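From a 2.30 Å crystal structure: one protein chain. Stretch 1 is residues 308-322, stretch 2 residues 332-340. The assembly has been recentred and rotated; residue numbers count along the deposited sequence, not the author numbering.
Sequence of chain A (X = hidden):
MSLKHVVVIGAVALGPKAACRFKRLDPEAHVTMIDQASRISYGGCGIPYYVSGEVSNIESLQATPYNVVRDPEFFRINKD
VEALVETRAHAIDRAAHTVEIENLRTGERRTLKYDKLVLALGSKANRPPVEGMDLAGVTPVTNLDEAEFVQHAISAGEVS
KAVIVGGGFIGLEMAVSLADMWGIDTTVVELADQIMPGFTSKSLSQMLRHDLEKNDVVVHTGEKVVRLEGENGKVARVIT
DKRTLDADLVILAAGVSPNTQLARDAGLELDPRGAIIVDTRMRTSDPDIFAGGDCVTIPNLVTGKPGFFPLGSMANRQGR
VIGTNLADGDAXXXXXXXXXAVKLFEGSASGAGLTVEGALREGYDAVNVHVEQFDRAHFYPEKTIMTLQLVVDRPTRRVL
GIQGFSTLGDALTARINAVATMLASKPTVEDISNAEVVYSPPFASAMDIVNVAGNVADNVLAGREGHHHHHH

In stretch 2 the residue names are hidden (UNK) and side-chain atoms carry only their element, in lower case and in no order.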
ATOM      1  N   PHE A 308      10.812  -8.427 -18.572  1.00 45.08           N
ATOM      2  CA  PHE A 308      12.149  -8.505 -18.061  1.00 44.95           C
ATOM      3  C   PHE A 308      12.286  -7.542 -16.873  1.00 44.83           C
ATOM      4  O   PHE A 308      12.057  -6.358 -17.012  1.00 45.28           O
ATOM      5  CB  PHE A 308      13.127  -8.197 -19.204  1.00 44.50           C
ATOM      6  CG  PHE A 308      14.569  -8.313 -18.811  1.00 45.08           C
ATOM      7  CD1 PHE A 308      15.051  -9.491 -18.261  1.00 44.70           C
ATOM      8  CD2 PHE A 308      15.445  -7.247 -18.988  1.00 45.39           C
ATOM      9  CE1 PHE A 308      16.384  -9.616 -17.872  1.00 45.78           C
ATOM     10  CE2 PHE A 308      16.782  -7.346 -18.596  1.00 46.88           C
ATOM     11  CZ  PHE A 308      17.260  -8.546 -18.021  1.00 46.13           C
ATOM     12  N   PHE A 309      12.623  -8.058 -15.697  1.00 44.83           N
ATOM     13  CA  PHE A 309      12.629  -7.257 -14.478  1.00 44.67           C
ATOM     14  C   PHE A 309      13.931  -7.399 -13.703  1.00 46.85           C
ATOM     15  O   PHE A 309      13.991  -8.079 -12.680  1.00 46.36           O
ATOM     16  CB  PHE A 309      11.461  -7.660 -13.603  1.00 43.63           C
ATOM     17  CG  PHE A 309      10.146  -7.492 -14.267  1.00 42.38           C
ATOM     18  CD1 PHE A 309       9.454  -6.296 -14.165  1.00 39.31           C
ATOM     19  CD2 PHE A 309       9.591  -8.528 -15.014  1.00 40.35           C
ATOM     20  CE1 PHE A 309       8.262  -6.141 -14.786  1.00 38.12           C
ATOM     21  CE2 PHE A 309       8.382  -8.370 -15.631  1.00 39.67           C
ATOM     22  CZ  PHE A 309       7.718  -7.179 -15.522  1.00 38.26           C
ATOM     23  N   PRO A 310      14.991  -6.746 -14.186  1.00 49.68           N
ATOM     24  CA  PRO A 310      16.264  -6.806 -13.497  1.00 51.45           C
ATOM     25  C   PRO A 310      16.263  -5.833 -12.333  1.00 52.65           C
ATOM     26  O   PRO A 310      16.996  -4.859 -12.338  1.00 54.41           O
ATOM     27  CB  PRO A 310      17.266  -6.390 -14.582  1.00 51.41           C
ATOM     28  CG  PRO A 310      16.513  -5.428 -15.433  1.00 51.36           C
ATOM     29  CD  PRO A 310      15.027  -5.795 -15.309  1.00 50.31           C
ATOM     30  N   LEU A 311      15.407  -6.087 -11.359  1.00 53.45           N
ATOM     31  CA  LEU A 311      15.284  -5.243 -10.174  1.00 54.17           C
ATOM     32  C   LEU A 311      15.787  -5.984  -8.956  1.00 53.96           C
ATOM     33  O   LEU A 311      15.636  -7.207  -8.838  1.00 54.15           O
ATOM     34  CB  LEU A 311      13.822  -4.828  -9.971  1.00 54.69           C
ATOM     35  CG  LEU A 311      13.355  -3.888 -11.090  1.00 55.89           C
ATOM     36  CD1 LEU A 311      11.873  -3.990 -11.368  1.00 55.71           C
ATOM     37  CD2 LEU A 311      13.789  -2.469 -10.721  1.00 56.31           C
ATOM     38  N   GLY A 312      16.399  -5.225  -8.056  1.00 54.15           N
ATOM     39  CA  GLY A 312      16.949  -5.766  -6.819  1.00 53.62           C
ATOM     40  C   GLY A 312      15.929  -6.654  -6.138  1.00 52.84           C
ATOM     41  O   GLY A 312      16.149  -7.853  -5.998  1.00 53.54           O
ATOM     42  N   SER A 313      14.793  -6.058  -5.789  1.00 51.61           N
ATOM     43  CA  SER A 313      13.705  -6.719  -5.048  1.00 50.97           C
ATOM     44  C   SER A 313      13.322  -8.147  -5.485  1.00 48.86           C
ATOM     45  O   SER A 313      12.930  -8.973  -4.655  1.00 48.69           O
ATOM     46  CB  SER A 313      12.462  -5.833  -5.143  1.00 51.76           C
ATOM     47  OG  SER A 313      12.175  -5.504  -6.508  1.00 54.05           O
ATOM     48  N   MET A 314      13.457  -8.440  -6.776  1.00 46.82           N
ATOM     49  CA  MET A 314      13.052  -9.731  -7.322  1.00 44.70           C
ATOM     50  C   MET A 314      13.929 -10.867  -6.780  1.00 44.04           C
ATOM     51  O   MET A 314      13.433 -11.943  -6.490  1.00 43.18           O
ATOM     52  CB  MET A 314      13.145  -9.728  -8.839  1.00 44.37           C
ATOM     53  CG  MET A 314      12.277  -8.738  -9.580  1.00 41.98           C
ATOM     54  SD  MET A 314      10.604  -9.267  -9.834  1.00 33.37           S
ATOM     55  CE  MET A 314       9.841  -8.360  -8.538  1.00 36.65           C
ATOM     56  N   ALA A 315      15.226 -10.606  -6.660  1.00 43.05           N
ATOM     57  CA  ALA A 315      16.216 -11.569  -6.153  1.00 42.64           C
ATOM     58  C   ALA A 315      15.756 -12.371  -4.942  1.00 41.37           C
ATOM     59  O   ALA A 315      15.613 -13.592  -5.020  1.00 42.39           O
ATOM     60  CB  ALA A 315      17.555 -10.842  -5.818  1.00 42.19           C
ATOM     61  N   ASN A 316      15.536 -11.684  -3.837  1.00 40.23           N
ATOM     62  CA  ASN A 316      15.153 -12.337  -2.608  1.00 40.61           C
ATOM     63  C   ASN A 316      13.871 -13.137  -2.716  1.00 38.47           C
ATOM     64  O   ASN A 316      13.824 -14.257  -2.245  1.00 38.66           O
ATOM     65  CB  ASN A 316      15.147 -11.363  -1.422  1.00 40.88           C
ATOM     66  CG  ASN A 316      16.568 -11.088  -0.928  1.00 46.04           C
ATOM     67  OD1 ASN A 316      17.462 -11.908  -1.183  1.00 52.08           O
ATOM     68  ND2 ASN A 316      16.795  -9.948  -0.244  1.00 49.03           N
ATOM     69  N   ARG A 317      12.887 -12.613  -3.426  1.00 36.56           N
ATOM     70  CA  ARG A 317      11.587 -13.252  -3.473  1.00 35.75           C
ATOM     71  C   ARG A 317      11.695 -14.507  -4.332  1.00 35.29           C
ATOM     72  O   ARG A 317      11.249 -15.551  -3.915  1.00 33.95           O
ATOM     73  CB  ARG A 317      10.537 -12.300  -3.994  1.00 35.35           C
ATOM     74  CG  ARG A 317      10.404 -11.053  -3.136  1.00 34.94           C
ATOM     75  CD  ARG A 317       9.367 -10.088  -3.647  1.00 35.44           C
ATOM     76  NE  ARG A 317       9.444  -8.832  -2.913  1.00 35.77           N
ATOM     77  CZ  ARG A 317       9.236  -7.627  -3.426  1.00 33.87           C
ATOM     78  NH1 ARG A 317       8.922  -7.480  -4.701  1.00 35.47           N
ATOM     79  NH2 ARG A 317       9.334  -6.561  -2.647  1.00 32.49           N
ATOM     80  N   GLN A 318      12.346 -14.392  -5.490  1.00 34.85           N
ATOM     81  CA  GLN A 318      12.501 -15.525  -6.407  1.00 35.45           C
ATOM     82  C   GLN A 318      13.461 -16.577  -5.817  1.00 34.81           C
ATOM     83  O   GLN A 318      13.247 -17.736  -5.997  1.00 34.14           O
ATOM     84  CB  GLN A 318      12.989 -15.108  -7.793  1.00 34.95           C
ATOM     85  CG  GLN A 318      12.092 -14.137  -8.529  1.00 36.72           C
ATOM     86  CD  GLN A 318      12.710 -13.672  -9.848  1.00 36.30           C
ATOM     87  OE1 GLN A 318      13.814 -14.088 -10.199  1.00 36.70           O
ATOM     88  NE2 GLN A 318      11.983 -12.854 -10.592  1.00 32.58           N
ATOM     89  N   GLY A 319      14.469 -16.143  -5.090  1.00 34.96           N
ATOM     90  CA  GLY A 319      15.424 -17.042  -4.476  1.00 35.83           C
ATOM     91  C   GLY A 319      14.767 -17.957  -3.476  1.00 36.60           C
ATOM     92  O   GLY A 319      15.067 -19.164  -3.433  1.00 37.67           O
ATOM     93  N   ARG A 320      13.861 -17.387  -2.678  1.00 36.67           N
ATOM     94  CA  ARG A 320      13.154 -18.149  -1.679  1.00 35.96           C
ATOM     95  C   ARG A 320      12.368 -19.240  -2.339  1.00 35.26           C
ATOM     96  O   ARG A 320      12.422 -20.372  -1.912  1.00 34.80           O
ATOM     97  CB  ARG A 320      12.246 -17.271  -0.854  1.00 35.76           C
ATOM     98  CG  ARG A 320      11.629 -18.007   0.298  1.00 37.15           C
ATOM     99  CD  ARG A 320      10.899 -17.034   1.233  1.00 39.19           C
ATOM    100  NE  ARG A 320      10.761 -17.583   2.575  1.00 39.16           N
ATOM    101  CZ  ARG A 320       9.736 -18.293   3.005  1.00 40.25           C
ATOM    102  NH1 ARG A 320       9.749 -18.718   4.249  1.00 43.90           N
ATOM    103  NH2 ARG A 320       8.707 -18.578   2.224  1.00 38.92           N
ATOM    104  N   VAL A 321      11.648 -18.901  -3.398  1.00 34.68           N
ATOM    105  CA  VAL A 321      10.862 -19.887  -4.132  1.00 34.12           C
ATOM    106  C   VAL A 321      11.792 -20.935  -4.722  1.00 34.85           C
ATOM    107  O   VAL A 321      11.455 -22.114  -4.670  1.00 34.64           O
ATOM    108  CB  VAL A 321       9.996 -19.230  -5.238  1.00 34.64           C
ATOM    109  CG1 VAL A 321       9.458 -20.241  -6.261  1.00 32.16           C
ATOM    110  CG2 VAL A 321       8.840 -18.396  -4.597  1.00 33.43           C
ATOM    111  N   ILE A 322      12.964 -20.537  -5.251  1.00 34.01           N
ATOM    112  CA  ILE A 322      13.839 -21.533  -5.826  1.00 34.60           C
ATOM    113  C   ILE A 322      14.333 -22.466  -4.696  1.00 35.61           C
ATOM    114  O   ILE A 322      14.328 -23.679  -4.831  1.00 37.30           O
ATOM    115  CB  ILE A 322      15.028 -20.942  -6.634  1.00 34.81           C
ATOM    116  CG1 ILE A 322      14.516 -20.222  -7.887  1.00 33.78           C
ATOM    117  CG2 ILE A 322      16.037 -22.083  -6.953  1.00 31.60           C
ATOM    118  CD1 ILE A 322      15.522 -19.287  -8.572  1.00 32.44           C
ATOM    119  N   UNK A 332       5.407 -20.933  -5.888  1.00 43.40           N
ATOM    120  CA  UNK A 332       5.301 -20.213  -7.158  1.00 42.61           C
ATOM    121  C   UNK A 332       5.582 -18.711  -7.059  1.00 40.72           C
ATOM    122  O   UNK A 332       5.389 -18.094  -6.030  1.00 41.20           O
ATOM    123  c   UNK A 332       3.615 -21.876  -8.020  1.00 44.79           C
ATOM    124  o   UNK A 332       2.912 -19.849  -6.917  1.00 43.66           O
ATOM    125  c   UNK A 332       3.907 -20.399  -7.785  1.00 43.06           C
ATOM    126  N   UNK A 333       6.065 -18.153  -8.153  1.00 38.98           N
ATOM    127  CA  UNK A 333       6.303 -16.709  -8.310  1.00 37.79           C
ATOM    128  C   UNK A 333       5.652 -16.345  -9.631  1.00 37.38           C
ATOM    129  O   UNK A 333       6.063 -16.843 -10.679  1.00 37.31           O
ATOM    130  c   UNK A 333       8.367 -12.934  -6.997  1.00 33.99           C
ATOM    131  c   UNK A 333       8.089 -14.953  -8.260  1.00 36.36           C
ATOM    132  c   UNK A 333       8.120 -14.291  -7.042  1.00 34.56           C
ATOM    133  c   UNK A 333       7.793 -16.397  -8.331  1.00 37.41           C
ATOM    134  c   UNK A 333       8.526 -12.885  -9.366  1.00 32.61           C
ATOM    135  c   UNK A 333       8.574 -12.241  -8.175  1.00 33.32           C
ATOM    136  c   UNK A 333       8.285 -14.220  -9.417  1.00 34.79           C
ATOM    137  N   UNK A 334       4.582 -15.521  -9.593  1.00 36.94           N
ATOM    138  CA  UNK A 334       3.691 -15.367 -10.757  1.00 36.09           C
ATOM    139  C   UNK A 334       4.220 -14.501 -11.904  1.00 35.63           C
ATOM    140  O   UNK A 334       3.741 -14.599 -13.047  1.00 34.03           O
ATOM    141  c   UNK A 334       2.990 -13.859  -8.996  1.00 37.60           C
ATOM    142  c   UNK A 334       4.120 -14.753  -8.422  1.00 36.91           C
ATOM    143  c   UNK A 334       2.445 -14.701 -10.157  1.00 36.77           C
ATOM    144  N   UNK A 335       5.184 -13.647 -11.594  1.00 35.06           N
ATOM    145  CA  UNK A 335       5.632 -12.615 -12.523  1.00 34.51           C
ATOM    146  C   UNK A 335       5.797 -11.325 -11.759  1.00 34.16           C
ATOM    147  O   UNK A 335       5.918 -11.342 -10.546  1.00 33.75           O
ATOM    148  N   UNK A 336       5.740 -10.203 -12.466  1.00 34.39           N
ATOM    149  CA  UNK A 336       5.944  -8.912 -11.854  1.00 33.76           C
ATOM    150  C   UNK A 336       5.153  -7.818 -12.560  1.00 34.89           C
ATOM    151  O   UNK A 336       4.725  -7.985 -13.725  1.00 34.94           O
ATOM    152  c   UNK A 336       7.406  -8.578 -11.837  1.00 32.37           C
ATOM    153  N   UNK A 337       4.945  -6.718 -11.827  1.00 34.99           N
ATOM    154  CA  UNK A 337       4.447  -5.490 -12.402  1.00 35.47           C
ATOM    155  C   UNK A 337       5.474  -4.352 -12.437  1.00 36.20           C
ATOM    156  O   UNK A 337       5.200  -3.331 -13.053  1.00 36.23           O
ATOM    157  c   UNK A 337       2.072  -6.104 -11.770  1.00 34.68           C
ATOM    158  c   UNK A 337       3.147  -5.005 -11.695  1.00 35.61           C
ATOM    159  c   UNK A 337       3.419  -4.573 -10.269  1.00 31.88           C
ATOM    160  N   UNK A 338       6.625  -4.499 -11.793  1.00 36.27           N
ATOM    161  CA  UNK A 338       7.693  -3.492 -11.925  1.00 37.33           C
ATOM    162  C   UNK A 338       7.717  -2.326 -10.924  1.00 38.12           C
ATOM    163  O   UNK A 338       8.107  -1.220 -11.250  1.00 39.48           O
ATOM    164  N   UNK A 339       7.310  -2.575  -9.698  1.00 37.99           N
ATOM    165  CA  UNK A 339       7.376  -1.582  -8.660  1.00 37.72           C
ATOM    166  C   UNK A 339       8.792  -1.062  -8.447  1.00 37.88           C
ATOM    167  O   UNK A 339       9.738  -1.820  -8.500  1.00 38.08           O
ATOM    168  c   UNK A 339       6.878  -2.220  -7.374  1.00 37.78           C
ATOM    169  o   UNK A 339       5.614  -2.796  -7.588  1.00 37.89           O
ATOM    170  N   UNK A 340       8.942   0.214  -8.150  1.00 37.87           N
ATOM    171  CA  UNK A 340      10.276   0.795  -7.988  1.00 38.28           C
ATOM    172  C   UNK A 340      10.181   2.052  -7.131  1.00 39.52           C
ATOM    173  O   UNK A 340       9.118   2.630  -6.981  1.00 39.09           O
ATOM    174  c   UNK A 340       9.058   1.841 -10.978  1.00 35.91           C
ATOM    175  c   UNK A 340      10.200   3.557 -10.129  1.00 33.23           C
ATOM    176  c   UNK A 340       9.026   5.457 -11.156  1.00 31.80           C
ATOM    177  n   UNK A 340       8.524   3.013 -11.495  1.00 34.23           N
ATOM    178  c   UNK A 340      10.910   1.137  -9.355  1.00 37.68           C
ATOM    179  c   UNK A 340      10.091   2.125 -10.150  1.00 35.93           C
ATOM    180  c   UNK A 340      11.019   4.455  -9.441  1.00 33.19           C
ATOM    181  c   UNK A 340      10.843   5.807  -9.647  1.00 33.50           C
ATOM    182  c   UNK A 340       9.190   4.072 -10.946  1.00 32.43           C
ATOM    183  c   UNK A 340       9.873   6.292 -10.515  1.00 28.62           C
TER

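Position 332 carries three side-chain atoms: a first carbon bearing one oxygen and one carbon. The CA-to-CB bond points away from stretch 1, and the contact is made by the backbone, with Val321 CG2 3.7 Å from the carbonyl O of position 332. The beta-branched hydroxyl pattern is threonine. The hydroxyl of Thr332 is hydrogen-bonded elsewhere in the structure.

Position 333 has seven carbons, one leading into a six-membered ring with no heteroatom. Its CB points toward the helix, and the ring packs against Gln318, Met314 and Arg317. Gln318 CG lies over one ring face, 3.8 Å from the ring centroid, a CH-pi contact. The residue is phenylalanine, and Phe333 gives up more surface to the other stretch than any other residue here. Met314 SD lies at the ring edge, 4.0 Å from Phe333 CZ. Arg317 CB is 3.8 Å from Phe333 CE1.

At position 334 three carbons close a ring onto the backbone nitrogen, exposed and out of reach of stretch 1. The residue is proline.

Position 335 has no side-chain atoms and makes no contact with stretch 1. With phi/psi of 136/-157, a CB would jam against the carbonyl oxygen of Pro334; the backbone alone therefore calls for glycine, Gly335.

Position 336 has a single side-chain carbon. This CB sits almost on the normal of the Phe309 ring, 3.6 Å from the ring centroid, and lies 3.8 Å from Met314 SD. The residue is alanine, Ala336.

Position 337 has three carbons, one carrying the other two. The CA-to-CB bond points away, leaving the backbone C of position 337 4.1 Å from Phe309 CE1. The residue is valine, Val337.

Position 338 again lacks a side chain. Its backbone N lies 3.8 Å from Phe309 CE1 and its CA 4.2 Å from Leu311 CD1. Its positive phi would press a CB against the preceding carbonyl oxygen, and that CB would also fall close to the Phe309 ring. The residue is glycine, Gly338.

Position 339 has one carbon followed by one oxygen. Its backbone O lies 4.2 Å from Leu311 CD1. The residue is serine, and the hydroxyl of Ser339 is hydrogen-bonded elsewhere.

At position 340, one carbon leads to fused five- and six-membered rings holding eight carbons and one nitrogen. Their end leads away and makes no close contact with stretch 1. The residue is tryptophan, Trp340.

No hydrogen bond crosses between the stretches. Packing instead centres on two aromatic rings, one from each stretch: Phe333 against the helix and Phe309 against Ala336. Met314 touches both Phe333 and Ala336, linking these two clusters.

Stretch 2, residues 332-340: TFPGAVGSW
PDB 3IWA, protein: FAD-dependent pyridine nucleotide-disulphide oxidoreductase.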